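PDB 6GNF: glycogen synthase from Cyanobacterium sp. CLg1, which is a bacterial glycogen synthase of the starch synthase family, built from two Rossmann-like domains, and binds adenosine-5'-diphosphate and a glycan. Local coordinates for residues Val89-Ser94 with Pro147-Leu152; Met161-Ile166 with Gly189-Ala194; Met429-Glu434 with Gly456-Thr461; Gly447-Val452 with Phe466-Asn471. One frame throughout, in Å; residues are numbered along the deposited sequence.

Interaction 1 (Val89-Ser94 with Pro147-Leu152); sequences VRYFHS and PLLVPL. With SO4 (sulfate ion), chain G.
Val150 lays its CG2 methyl over one face of the Tyr91 ring, 4.2 Å from Tyr91 CG. Leu149 CD1 comes to the same ring obliquely, 4.3 Å from Tyr91 CE2. Two residues further along the strand, His93 carries its imidazole across to the chain leaving helix 146-149: its CG lies anti to the backbone N (chi1 -179°), and CE1 ends 3.4 Å from Pro151 O. One water closes the polar side, 2.8 Å from His93 ND1 and donating to Pro151 O at 3.0 Å. In the second shell, Asp100 on the adjacent strand bonds His93 NE2, which together with the water at ND1 probably holds the ring's rotation, while Tyr91 OH is held by Ala142 O. Arg90 instead meets a sulfate, probably from the crystallisation liquor. Arg90 NH2 donates to sulfate O1 at 3.1 Å, near the guanidinium plane, and NH1 adds a weak bond to the same oxygen. Phe92 CE1 lies against one guanidinium face, and Asp105 forms a salt bridge with Arg90. Between strand 85-96 and the helix end, adhesion is thus apolar around Tyr91 and both direct and water-mediated at His93, whose NE2 probably donates to the Asp100 carboxylate.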
loop_
_atom_site.group_PDB
_atom_site.type_symbol
_atom_site.label_atom_id
_atom_site.label_comp_id
_atom_site.label_asym_id
_atom_site.label_seq_id
_atom_site.Cartn_x
_atom_site.Cartn_y
_atom_site.Cartn_z
ATOM N N VAL A 89 -0.506 -22.339 16.247
ATOM C CA VAL A 89 0.225 -21.973 15.038
ATOM C C VAL A 89 1.631 -22.569 15.109
ATOM O O VAL A 89 2.109 -22.898 16.194
ATOM C CB VAL A 89 0.264 -20.447 14.826
ATOM C CG1 VAL A 89 -1.146 -19.919 14.619
ATOM C CG2 VAL A 89 0.932 -19.733 15.991
ATOM N N ARG A 90 2.225 -22.828 13.946
ATOM C CA ARG A 90 3.647 -23.120 13.831
ATOM C C ARG A 90 4.305 -21.881 13.245
ATOM O O ARG A 90 3.631 -21.061 12.630
ATOM C CB ARG A 90 3.895 -24.309 12.914
ATOM C CG ARG A 90 3.326 -25.628 13.410
ATOM C CD ARG A 90 3.689 -26.772 12.476
ATOM N NE ARG A 90 3.187 -26.552 11.120
ATOM C CZ ARG A 90 3.581 -27.222 10.032
ATOM N NH1 ARG A 90 4.496 -28.180 10.112
ATOM N NH2 ARG A 90 3.055 -26.927 8.845
ATOM N N TYR A 91 5.598 -21.709 13.498
ATOM C CA TYR A 91 6.348 -20.588 12.955
ATOM C C TYR A 91 7.405 -21.103 11.994
ATOM O O TYR A 91 8.152 -22.041 12.290
ATOM C CB TYR A 91 7.019 -19.783 14.065
ATOM C CG TYR A 91 6.065 -19.123 15.033
ATOM C CD1 TYR A 91 5.390 -17.952 14.695
ATOM C CD2 TYR A 91 5.868 -19.644 16.309
ATOM C CE1 TYR A 91 4.525 -17.333 15.589
ATOM C CE2 TYR A 91 4.995 -19.042 17.210
ATOM C CZ TYR A 91 4.324 -17.884 16.852
ATOM O OH TYR A 91 3.460 -17.279 17.765
ATOM N N PHE A 92 7.412 -20.537 10.793
ATOM C CA PHE A 92 8.469 -20.772 9.829
ATOM C C PHE A 92 9.314 -19.510 9.788
ATOM O O PHE A 92 8.849 -18.440 10.178
ATOM C CB PHE A 92 7.891 -21.097 8.454
ATOM C CG PHE A 92 7.351 -22.493 8.340
ATOM C CD1 PHE A 92 6.223 -22.870 9.051
ATOM C CD2 PHE A 92 7.964 -23.423 7.529
ATOM C CE1 PHE A 92 5.716 -24.152 8.952
ATOM C CE2 PHE A 92 7.468 -24.708 7.417
ATOM C CZ PHE A 92 6.342 -25.076 8.135
ATOM N N HIS A 93 10.536 -19.638 9.292
ATOM C CA HIS A 93 11.538 -18.590 9.429
ATOM C C HIS A 93 12.425 -18.542 8.200
ATOM O O HIS A 93 12.923 -19.567 7.771
ATOM C CB HIS A 93 12.365 -18.867 10.691
ATOM C CG HIS A 93 13.418 -17.843 10.976
ATOM N ND1 HIS A 93 14.428 -18.058 11.883
ATOM C CD2 HIS A 93 13.625 -16.601 10.476
ATOM C CE1 HIS A 93 15.217 -16.997 11.925
ATOM N NE2 HIS A 93 14.751 -16.100 11.081
ATOM N N SER A 94 12.551 -17.362 7.601
ATOM C CA SER A 94 13.570 -17.120 6.584
ATOM C C SER A 94 14.388 -15.891 6.947
ATOM O O SER A 94 13.959 -15.086 7.773
ATOM C CB SER A 94 12.972 -17.014 5.173
ATOM O OG SER A 94 11.948 -16.048 5.075
ATOM N N PRO A 147 8.818 -12.338 19.469
ATOM C CA PRO A 147 10.007 -11.844 20.168
ATOM C C PRO A 147 10.432 -12.684 21.379
ATOM O O PRO A 147 11.598 -12.623 21.775
ATOM C CB PRO A 147 9.598 -10.438 20.610
ATOM C CG PRO A 147 8.580 -10.025 19.598
ATOM C CD PRO A 147 7.796 -11.288 19.347
ATOM N N LEU A 148 9.531 -13.497 21.922
ATOM C CA LEU A 148 9.858 -14.317 23.088
ATOM C C LEU A 148 10.357 -15.710 22.717
ATOM O O LEU A 148 11.090 -16.320 23.489
ATOM C CB LEU A 148 8.636 -14.449 23.998
ATOM C CG LEU A 148 7.966 -13.145 24.445
ATOM C CD1 LEU A 148 6.695 -13.452 25.227
ATOM C CD2 LEU A 148 8.914 -12.306 25.279
ATOM N N LEU A 149 9.990 -16.202 21.530
ATOM C CA LEU A 149 10.155 -17.622 21.192
ATOM C C LEU A 149 11.120 -17.927 20.060
ATOM O O LEU A 149 11.850 -18.924 20.109
ATOM C CB LEU A 149 8.795 -18.215 20.812
ATOM C CG LEU A 149 7.738 -18.450 21.885
ATOM C CD1 LEU A 149 6.467 -19.032 21.278
ATOM C CD2 LEU A 149 8.251 -19.297 23.034
ATOM N N VAL A 150 11.154 -17.075 19.044
ATOM C CA VAL A 150 11.838 -17.418 17.796
ATOM C C VAL A 150 13.283 -16.893 17.755
ATOM O O VAL A 150 13.509 -15.687 17.681
ATOM C CB VAL A 150 11.054 -16.882 16.579
ATOM C CG1 VAL A 150 11.745 -17.251 15.280
ATOM C CG2 VAL A 150 9.628 -17.432 16.577
ATOM N N PRO A 151 14.277 -17.801 17.721
ATOM C CA PRO A 151 15.657 -17.338 17.639
ATOM C C PRO A 151 15.963 -16.749 16.268
ATOM O O PRO A 151 15.675 -17.358 15.233
ATOM C CB PRO A 151 16.481 -18.605 17.863
ATOM C CG PRO A 151 15.585 -19.720 17.452
ATOM C CD PRO A 151 14.185 -19.272 17.746
ATOM N N LEU A 152 16.603 -15.591 16.266
ATOM C CA LEU A 152 16.775 -14.802 15.063
ATOM C C LEU A 152 18.196 -14.917 14.533
ATOM O O LEU A 152 19.053 -15.578 15.109
ATOM C CB LEU A 152 16.436 -13.337 15.358
ATOM C CG LEU A 152 15.042 -13.062 15.895
ATOM C CD1 LEU A 152 14.857 -11.586 16.182
ATOM C CD2 LEU A 152 13.960 -13.548 14.934
HETATM S S SO4 G . 4.443 -28.072 5.363
HETATM O O1 SO4 G . 4.542 -28.589 6.752
HETATM O O2 SO4 G . 3.292 -27.148 5.198
HETATM O O3 SO4 G . 4.246 -29.226 4.460
HETATM O O4 SO4 G . 5.695 -27.368 5.003
HETATM O O HOH W 1 14.344 -19.775 14.111
#

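Interaction 2 (Met161-Ile166 with Gly189-Ala194); sequences MGENTI and GIFVNA. With SO4 (sulfate ion), chain H.
Glu163 sets its CG anti to its own carbonyl carbon (chi1 -63°) and then runs out extended, which carries the carboxylate to the backbone of Ile190 and Phe191. There Phe191 N donates to Glu163 OE1 at 2.8 Å with an N-H...O angle of 159°, meeting the oxygen on its anti side and 23° out of the carboxylate plane. The same OE1 accepts from a water that in turn takes the N-H of Val192 at 2.9 Å, so one carboxylate oxygen serves two successive amides, one directly and one through water. Ile190 CG2 lies 3.6 Å from Glu163 OE1. The Phe191 ring comes back with its edge to the loop, CD1 lying 3.6 Å from Glu163 O. These are the loops before the neighbouring parallel strands 166-170 and 195-200 of the N-terminal Rossmann-like sheet. The second starts from a Schellman motif with Gly189 as its C-prime residue and then makes a type I turn from Phe191 to Ala194. A second water joins Glu163 O to Asn193 N. The Asn164 and Asn193 side chains lie alongside each other, pointing the same way, with Asn164 OD1 3.7 Å from Asn193 CB. Asn164 ND2 also donates to a sulfate, bonding its O1 at 3.0 Å. Behind the contact, the Phe191 ring meets Phe167 edge-to-face and also touches Tyr185.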
loop_
_atom_site.group_PDB
_atom_site.type_symbol
_atom_site.label_atom_id
_atom_site.label_comp_id
_atom_site.label_asym_id
_atom_site.label_seq_id
_atom_site.Cartn_x
_atom_site.Cartn_y
_atom_site.Cartn_z
ATOM N N MET A 161 14.442 -11.983 20.207
ATOM C CA MET A 161 14.467 -10.522 20.254
ATOM C C MET A 161 14.278 -9.990 21.675
ATOM O O MET A 161 14.911 -9.019 22.052
ATOM C CB MET A 161 13.394 -9.942 19.328
ATOM C CG MET A 161 13.338 -8.426 19.330
ATOM S SD MET A 161 12.239 -7.728 18.087
ATOM C CE MET A 161 13.289 -7.874 16.647
ATOM N N GLY A 162 13.416 -10.631 22.458
ATOM C CA GLY A 162 13.225 -10.253 23.858
ATOM C C GLY A 162 12.117 -9.241 24.087
ATOM O O GLY A 162 11.390 -8.870 23.168
ATOM N N GLU A 163 12.016 -8.758 25.318
ATOM C CA GLU A 163 10.872 -7.958 25.744
ATOM C C GLU A 163 10.988 -6.467 25.461
ATOM O O GLU A 163 9.986 -5.772 25.530
ATOM C CB GLU A 163 10.591 -8.197 27.228
ATOM C CG GLU A 163 10.198 -9.638 27.510
ATOM C CD GLU A 163 9.771 -9.881 28.956
ATOM O OE1 GLU A 163 8.880 -9.175 29.477
ATOM O OE2 GLU A 163 10.357 -10.776 29.598
ATOM N N ASN A 164 12.186 -5.975 25.159
ATOM C CA ASN A 164 12.360 -4.554 24.853
ATOM C C ASN A 164 12.171 -4.298 23.381
ATOM O O ASN A 164 13.107 -3.892 22.680
ATOM C CB ASN A 164 13.718 -4.056 25.317
ATOM C CG ASN A 164 13.837 -4.079 26.826
ATOM O OD1 ASN A 164 12.922 -3.670 27.540
ATOM N ND2 ASN A 164 14.936 -4.609 27.317
ATOM N N THR A 165 10.933 -4.504 22.940
ATOM C CA THR A 165 10.601 -4.564 21.537
ATOM C C THR A 165 9.585 -3.494 21.173
ATOM O O THR A 165 8.697 -3.201 21.956
ATOM C CB THR A 165 10.038 -5.956 21.207
ATOM O OG1 THR A 165 11.094 -6.911 21.379
ATOM C CG2 THR A 165 9.499 -6.016 19.780
ATOM N N ILE A 166 9.755 -2.910 19.989
ATOM C CA ILE A 166 8.775 -2.018 19.396
ATOM C C ILE A 166 8.020 -2.805 18.331
ATOM O O ILE A 166 8.607 -3.227 17.335
ATOM C CB ILE A 166 9.452 -0.796 18.744
ATOM C CG1 ILE A 166 10.178 0.035 19.803
ATOM C CG2 ILE A 166 8.430 0.079 18.024
ATOM C CD1 ILE A 166 11.099 1.087 19.232
ATOM N N GLY A 189 2.913 -8.672 33.694
ATOM C CA GLY A 189 4.306 -8.245 33.777
ATOM C C GLY A 189 5.240 -8.701 32.668
ATOM O O GLY A 189 6.447 -8.656 32.843
ATOM N N ILE A 190 4.699 -9.081 31.514
ATOM C CA ILE A 190 5.517 -9.410 30.343
ATOM C C ILE A 190 5.419 -8.255 29.353
ATOM O O ILE A 190 4.374 -7.635 29.219
ATOM C CB ILE A 190 5.036 -10.705 29.669
ATOM C CG1 ILE A 190 4.951 -11.835 30.694
ATOM C CG2 ILE A 190 5.982 -11.125 28.553
ATOM C CD1 ILE A 190 4.236 -13.064 30.180
ATOM N N PHE A 191 6.504 -7.980 28.637
ATOM C CA PHE A 191 6.555 -6.870 27.681
ATOM C C PHE A 191 6.245 -5.535 28.344
ATOM O O PHE A 191 5.680 -4.641 27.713
ATOM C CB PHE A 191 5.560 -7.069 26.516
ATOM C CG PHE A 191 6.001 -8.063 25.475
ATOM C CD1 PHE A 191 7.239 -7.960 24.866
ATOM C CD2 PHE A 191 5.143 -9.075 25.066
ATOM C CE1 PHE A 191 7.626 -8.868 23.890
ATOM C CE2 PHE A 191 5.527 -9.980 24.089
ATOM C CZ PHE A 191 6.767 -9.876 23.501
ATOM N N VAL A 192 6.603 -5.393 29.612
ATOM C CA VAL A 192 6.196 -4.212 30.366
ATOM C C VAL A 192 6.731 -2.926 29.735
ATOM O O VAL A 192 6.108 -1.883 29.869
ATOM C CB VAL A 192 6.599 -4.321 31.858
ATOM C CG1 VAL A 192 8.108 -4.256 32.022
ATOM C CG2 VAL A 192 5.931 -3.225 32.676
ATOM N N ASN A 193 7.885 -3.009 29.071
ATOM C CA ASN A 193 8.499 -1.861 28.391
ATOM C C ASN A 193 8.380 -1.882 26.873
ATOM O O ASN A 193 8.894 -0.988 26.213
ATOM C CB ASN A 193 9.977 -1.754 28.760
ATOM C CG ASN A 193 10.181 -1.494 30.233
ATOM O OD1 ASN A 193 10.842 -2.259 30.924
ATOM N ND2 ASN A 193 9.595 -0.415 30.725
ATOM N N ALA A 194 7.685 -2.870 26.320
ATOM C CA ALA A 194 7.456 -2.911 24.889
ATOM C C ALA A 194 6.589 -1.734 24.462
ATOM O O ALA A 194 5.785 -1.237 25.241
ATOM C CB ALA A 194 6.796 -4.217 24.496
HETATM S S SO4 H . 17.845 -5.649 24.879
HETATM O O1 SO4 H . 16.585 -6.215 25.408
HETATM O O2 SO4 H . 17.843 -4.181 25.099
HETATM O O3 SO4 H . 17.971 -5.932 23.429
HETATM O O4 SO4 H . 18.975 -6.288 25.600
HETATM O O HOH W 2 9.410 -5.050 28.433
HETATM O O HOH W 3 8.597 -7.044 30.848
#

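Interaction 3 (Met429-Glu434 with Gly456-Thr461); sequences MPSRFE and GGLVDT. With AC1 (4,6-dideoxy-4-{[(1S,4R,5S,6S)-4,5,6-trihydroxy-3-(hydroxymethyl)cyclohex-2-en-1-yl]amino}-alpha-D-glucopyranose), chain D.
Leu458 pushes its forked end between Glu434 and Met429, one methyl to each. CD1 rests on the aliphatic part of Glu434, 3.8 Å from CB, with the two side chains passing at a slant. CD2 meets the other wall, 4.0 Å from Met429 CE and close to the sulfur, where a bend at chi3 curls the methionine end toward the leucine. Glu434 turns back on itself: CG is anti to the backbone N (chi1 -162°) and chi2 bends at 67°, so its methylenes face Leu458 while the carboxylate goes to the ligand. Each oxygen has its own task. OE1 receives Ser431 OG at 2.6 Å through its anti lone pair, a second-shell bond that steadies the group. OE2 accepts O3B of the bound AC1 unit, also at 2.6 Å, and forms a salt bridge with Lys363. This loop follows strand 426-429 of the C-terminal Rossmann-like domain and brings Glu434 into both the glycan pocket and the adenosine-5'-diphosphate pocket; Glu434 touches that nucleotide as well. The backbone ties loop to helix 457-461: Gly457 N donates to Glu434 O at 3.0 Å, and Gly456 CA lies 3.2 Å from that oxygen. Further into the helix, Thr461 N and Thr461 OG1 grip Gly457 O from opposite faces of its carbonyl plane.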
loop_
_atom_site.group_PDB
_atom_site.type_symbol
_atom_site.label_atom_id
_atom_site.label_comp_id
_atom_site.label_asym_id
_atom_site.label_seq_id
_atom_site.Cartn_x
_atom_site.Cartn_y
_atom_site.Cartn_z
ATOM N N MET A 429 -1.299 9.647 -12.655
ATOM C CA MET A 429 -1.964 9.142 -11.450
ATOM C C MET A 429 -3.124 10.041 -11.011
ATOM O O MET A 429 -2.966 10.870 -10.110
ATOM C CB MET A 429 -0.960 9.032 -10.303
ATOM C CG MET A 429 0.251 8.169 -10.618
ATOM S SD MET A 429 1.380 8.075 -9.222
ATOM C CE MET A 429 0.413 7.124 -8.068
ATOM N N PRO A 430 -4.315 9.841 -11.599
ATOM C CA PRO A 430 -5.497 10.619 -11.243
ATOM C C PRO A 430 -6.204 10.071 -10.002
ATOM O O PRO A 430 -7.402 9.772 -10.044
ATOM C CB PRO A 430 -6.375 10.470 -12.485
ATOM C CG PRO A 430 -6.065 9.100 -12.970
ATOM C CD PRO A 430 -4.604 8.880 -12.678
ATOM N N SER A 431 -5.462 9.945 -8.906
ATOM C CA SER A 431 -5.993 9.361 -7.686
ATOM C C SER A 431 -6.996 10.294 -7.013
ATOM O O SER A 431 -6.814 11.506 -6.999
ATOM C CB SER A 431 -4.861 9.032 -6.707
ATOM O OG SER A 431 -3.937 8.130 -7.291
ATOM N N ARG A 432 -8.051 9.713 -6.448
ATOM C CA ARG A 432 -9.023 10.458 -5.653
ATOM C C ARG A 432 -8.538 10.653 -4.219
ATOM O O ARG A 432 -8.902 11.622 -3.565
ATOM C CB ARG A 432 -10.377 9.750 -5.664
ATOM C CG ARG A 432 -11.037 9.744 -7.036
ATOM C CD ARG A 432 -12.441 9.174 -6.983
ATOM N NE ARG A 432 -13.154 9.370 -8.250
ATOM C CZ ARG A 432 -13.177 8.517 -9.277
ATOM N NH1 ARG A 432 -12.526 7.363 -9.230
ATOM N NH2 ARG A 432 -13.862 8.826 -10.369
ATOM N N PHE A 433 -7.766 9.701 -3.715
ATOM C CA PHE A 433 -6.987 9.884 -2.491
ATOM C C PHE A 433 -5.755 8.986 -2.600
ATOM O O PHE A 433 -5.798 7.948 -3.275
ATOM C CB PHE A 433 -7.819 9.556 -1.250
ATOM C CG PHE A 433 -8.424 8.182 -1.274
ATOM C CD1 PHE A 433 -9.631 7.951 -1.920
ATOM C CD2 PHE A 433 -7.783 7.114 -0.654
ATOM C CE1 PHE A 433 -10.193 6.684 -1.944
ATOM C CE2 PHE A 433 -8.337 5.842 -0.676
ATOM C CZ PHE A 433 -9.543 5.627 -1.327
ATOM N N GLU A 434 -4.655 9.386 -1.966
ATOM C CA GLU A 434 -3.398 8.666 -2.105
ATOM C C GLU A 434 -2.490 8.915 -0.910
ATOM O O GLU A 434 -1.782 9.918 -0.872
ATOM C CB GLU A 434 -2.694 9.070 -3.404
ATOM C CG GLU A 434 -1.630 8.085 -3.857
ATOM C CD GLU A 434 -2.219 6.755 -4.260
ATOM O OE1 GLU A 434 -2.881 6.723 -5.318
ATOM O OE2 GLU A 434 -2.017 5.754 -3.533
ATOM N N GLY A 456 -2.904 13.841 -0.786
ATOM C CA GLY A 456 -2.017 13.018 0.036
ATOM C C GLY A 456 -0.551 13.206 -0.288
ATOM O O GLY A 456 -0.104 14.327 -0.523
ATOM N N GLY A 457 0.194 12.109 -0.316
ATOM C CA GLY A 457 1.635 12.155 -0.523
ATOM C C GLY A 457 2.090 12.503 -1.926
ATOM O O GLY A 457 3.282 12.727 -2.150
ATOM N N LEU A 458 1.157 12.578 -2.873
ATOM C CA LEU A 458 1.491 13.037 -4.219
ATOM C C LEU A 458 1.901 14.507 -4.183
ATOM O O LEU A 458 2.779 14.930 -4.934
ATOM C CB LEU A 458 0.321 12.828 -5.179
ATOM C CG LEU A 458 -0.118 11.374 -5.383
ATOM C CD1 LEU A 458 -1.399 11.302 -6.208
ATOM C CD2 LEU A 458 0.982 10.553 -6.031
ATOM N N VAL A 459 1.269 15.277 -3.299
ATOM C CA VAL A 459 1.657 16.669 -3.081
ATOM C C VAL A 459 3.074 16.737 -2.507
ATOM O O VAL A 459 3.879 17.557 -2.920
ATOM C CB VAL A 459 0.682 17.398 -2.124
ATOM C CG1 VAL A 459 1.168 18.818 -1.854
ATOM C CG2 VAL A 459 -0.727 17.433 -2.715
ATOM N N ASP A 460 3.380 15.867 -1.556
ATOM C CA ASP A 460 4.701 15.832 -0.929
ATOM C C ASP A 460 5.805 15.390 -1.882
ATOM O O ASP A 460 6.915 15.901 -1.807
ATOM C CB ASP A 460 4.702 14.888 0.289
ATOM C CG ASP A 460 3.993 15.466 1.487
ATOM O OD1 ASP A 460 4.219 16.647 1.814
ATOM O OD2 ASP A 460 3.208 14.739 2.119
ATOM N N THR A 461 5.509 14.417 -2.737
ATOM C CA THR A 461 6.532 13.762 -3.552
ATOM C C THR A 461 6.744 14.376 -4.933
ATOM O O THR A 461 7.763 14.129 -5.572
ATOM C CB THR A 461 6.208 12.267 -3.734
ATOM O OG1 THR A 461 4.862 12.121 -4.226
ATOM C CG2 THR A 461 6.352 11.544 -2.411
HETATM C C1 AC1 D . -3.966 -3.146 1.146
HETATM O O2 AC1 D . -4.002 -2.330 3.441
HETATM C C2 AC1 D . -3.305 -2.235 2.182
HETATM C C4A AC1 D . 0.474 3.654 -0.064
HETATM C C3 AC1 D . -3.246 -0.783 1.705
HETATM O O3 AC1 D . -2.453 -0.061 2.653
HETATM C C4 AC1 D . -2.654 -0.670 0.282
HETATM N N4A AC1 D . -2.558 0.713 -0.244
HETATM C C5 AC1 D . -3.506 -1.569 -0.627
HETATM O O5 AC1 D . -3.431 -2.924 -0.167
HETATM C C6 AC1 D . -3.056 -1.556 -2.079
HETATM C C1B AC1 D . -1.839 1.821 0.391
HETATM C C2B AC1 D . -1.973 3.192 -0.335
HETATM O O2B AC1 D . -2.906 3.182 -1.411
HETATM C C3B AC1 D . -0.718 3.745 -0.970
HETATM O O3B AC1 D . -0.916 5.127 -1.268
HETATM O O4 AC1 D . 1.611 4.011 -0.857
HETATM C C5B AC1 D . 0.622 2.259 0.486
HETATM C C7B AC1 D . -0.402 1.435 0.638
HETATM C C6B AC1 D . 1.980 1.808 0.922
HETATM O O6B AC1 D . 2.414 2.719 1.934
#

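Interaction 4 (Gly447-Val452 with Phe466-Asn471); sequences GTIPVV and FGFLMN
Ile449 lays its CG2 methyl over the backbone of Gly467, 3.8 Å from its CA, and beside the Phe468 ring, 4.2 Å from CD1. The bare CA of Gly467 lets Pro450 O come in close, at 3.4 Å. Val451 shares the sheet face of Phe468. On the other face Val452 and Leu469 cross at a slant, Val452 CG2 against Leu469 CD2 at 3.6 Å. With CG1 anti to the carbonyl carbon (chi1 -58°), Val452 CG2 is left between the backbone N and the carbonyl carbon and meets Leu469. Met470 lies stretched across the end of the strand: CG passes 3.4 Å from Val452 O, and CE lies 3.4 Å from Val451 O and also packs on Pro430. Between these two layers of side chains the backbones pair in parallel. Phe468 donates from N to Pro450 O and accepts at O from Val452 N, both at 3.0 Å, thus gripping both neighbours of Val451. Met470 N then bonds Val452 O at 2.8 Å. Helix 485-503 covers the Phe468 face through Ala502. Strand 468-469 thereby forms the edge of the C-terminal parallel sheet, joined to strand 449-452 through helix 457-461 as a beta-alpha-beta unit of a Rossmann-like domain.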
loop_
_atom_site.group_PDB
_atom_site.type_symbol
_atom_site.label_atom_id
_atom_site.label_comp_id
_atom_site.label_asym_id
_atom_site.label_seq_id
_atom_site.Cartn_x
_atom_site.Cartn_y
_atom_site.Cartn_z
ATOM N N GLY A 447 13.459 8.947 -14.897
ATOM C CA GLY A 447 13.370 10.201 -15.643
ATOM C C GLY A 447 12.005 10.408 -16.274
ATOM O O GLY A 447 11.843 11.195 -17.200
ATOM N N THR A 448 11.014 9.698 -15.751
ATOM C CA THR A 448 9.648 9.779 -16.241
ATOM C C THR A 448 8.890 10.723 -15.314
ATOM O O THR A 448 8.891 10.542 -14.099
ATOM C CB THR A 448 9.002 8.375 -16.277
ATOM O OG1 THR A 448 9.711 7.551 -17.215
ATOM C CG2 THR A 448 7.540 8.440 -16.690
ATOM N N ILE A 449 8.229 11.712 -15.903
ATOM C CA ILE A 449 7.696 12.845 -15.155
ATOM C C ILE A 449 6.283 12.581 -14.635
ATOM O O ILE A 449 5.374 12.327 -15.431
ATOM C CB ILE A 449 7.687 14.105 -16.037
ATOM C CG1 ILE A 449 9.127 14.529 -16.342
ATOM C CG2 ILE A 449 6.930 15.236 -15.356
ATOM C CD1 ILE A 449 9.263 15.513 -17.484
ATOM N N PRO A 450 6.081 12.675 -13.304
ATOM C CA PRO A 450 4.737 12.471 -12.765
ATOM C C PRO A 450 3.748 13.593 -13.094
ATOM O O PRO A 450 4.091 14.774 -13.019
ATOM C CB PRO A 450 4.963 12.404 -11.243
ATOM C CG PRO A 450 6.415 12.130 -11.068
ATOM C CD PRO A 450 7.085 12.789 -12.231
ATOM N N VAL A 451 2.530 13.194 -13.456
ATOM C CA VAL A 451 1.399 14.099 -13.585
ATOM C C VAL A 451 0.319 13.504 -12.692
ATOM O O VAL A 451 -0.289 12.493 -13.035
ATOM C CB VAL A 451 0.916 14.220 -15.046
ATOM C CG1 VAL A 451 -0.222 15.218 -15.171
ATOM C CG2 VAL A 451 2.063 14.608 -15.956
ATOM N N VAL A 452 0.090 14.144 -11.548
ATOM C CA VAL A 452 -0.605 13.515 -10.438
ATOM C C VAL A 452 -1.728 14.373 -9.865
ATOM O O VAL A 452 -1.750 15.587 -10.027
ATOM C CB VAL A 452 0.393 13.168 -9.309
ATOM C CG1 VAL A 452 1.487 12.257 -9.842
ATOM C CG2 VAL A 452 1.012 14.419 -8.705
ATOM N N PHE A 466 9.753 18.647 -10.170
ATOM C CA PHE A 466 9.751 17.262 -10.655
ATOM C C PHE A 466 8.566 16.876 -11.543
ATOM O O PHE A 466 8.648 15.906 -12.300
ATOM C CB PHE A 466 9.817 16.289 -9.474
ATOM C CG PHE A 466 11.004 16.491 -8.570
ATOM C CD1 PHE A 466 12.272 16.742 -9.084
ATOM C CD2 PHE A 466 10.856 16.384 -7.192
ATOM C CE1 PHE A 466 13.354 16.909 -8.235
ATOM C CE2 PHE A 466 11.936 16.549 -6.344
ATOM C CZ PHE A 466 13.187 16.813 -6.866
ATOM N N GLY A 467 7.455 17.597 -11.441
ATOM C CA GLY A 467 6.263 17.221 -12.196
ATOM C C GLY A 467 5.116 18.193 -12.049
ATOM O O GLY A 467 5.307 19.306 -11.568
ATOM N N PHE A 468 3.922 17.753 -12.438
ATOM C CA PHE A 468 2.749 18.624 -12.525
ATOM C C PHE A 468 1.556 18.079 -11.755
ATOM O O PHE A 468 1.364 16.870 -11.689
ATOM C CB PHE A 468 2.342 18.799 -13.986
ATOM C CG PHE A 468 3.426 19.356 -14.851
ATOM C CD1 PHE A 468 4.324 18.519 -15.487
ATOM C CD2 PHE A 468 3.551 20.724 -15.025
ATOM C CE1 PHE A 468 5.329 19.035 -16.288
ATOM C CE2 PHE A 468 4.548 21.250 -15.829
ATOM C CZ PHE A 468 5.440 20.404 -16.459
ATOM N N LEU A 469 0.750 18.986 -11.210
ATOM C CA LEU A 469 -0.475 18.634 -10.502
ATOM C C LEU A 469 -1.704 18.859 -11.379
ATOM O O LEU A 469 -1.799 19.870 -12.083
ATOM C CB LEU A 469 -0.633 19.473 -9.235
ATOM C CG LEU A 469 0.451 19.365 -8.167
ATOM C CD1 LEU A 469 0.005 20.103 -6.905
ATOM C CD2 LEU A 469 0.780 17.918 -7.839
ATOM N N MET A 470 -2.652 17.935 -11.275
ATOM C CA MET A 470 -3.974 18.093 -11.864
ATOM C C MET A 470 -4.828 18.943 -10.930
ATOM O O MET A 470 -4.402 19.313 -9.835
ATOM C CB MET A 470 -4.680 16.741 -11.962
ATOM C CG MET A 470 -3.931 15.645 -12.680
ATOM S SD MET A 470 -4.746 14.065 -12.414
ATOM C CE MET A 470 -3.640 13.016 -13.352
ATOM N N ASN A 471 -6.061 19.210 -11.345
ATOM C CA ASN A 471 -7.068 19.659 -10.401
ATOM C C ASN A 471 -7.591 18.431 -9.661
ATOM O O ASN A 471 -7.307 17.298 -10.048
ATOM C CB ASN A 471 -8.202 20.403 -11.108
ATOM C CG ASN A 471 -7.776 21.759 -11.640
ATOM O OD1 ASN A 471 -6.797 22.340 -11.182
ATOM N ND2 ASN A 471 -8.537 22.284 -12.595
#

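Overall arrangement
The four contacts fall into two pairs, one in each Rossmann-like domain. Interactions 1 and 2 lie 16 Å apart between centres and touch: Pro147 O is 2.8 Å from Gly162 N, a probable hydrogen bond, and Leu148 CG packs 3.6 Å from Phe191 CZ. Interactions 3 and 4 are only about 10 Å apart and alternate along the chain, with Met429 N 3.0 Å from Val451 O and Leu458 CB 3.9 Å from Val452 CG2. The two pairs stand 37 to 44 Å apart between centres. Interaction 3 reaches the ligands itself through Glu434, whereas in interaction 4 the Val452 side chain stays about 10 Å from the bound adenosine-5'-diphosphate.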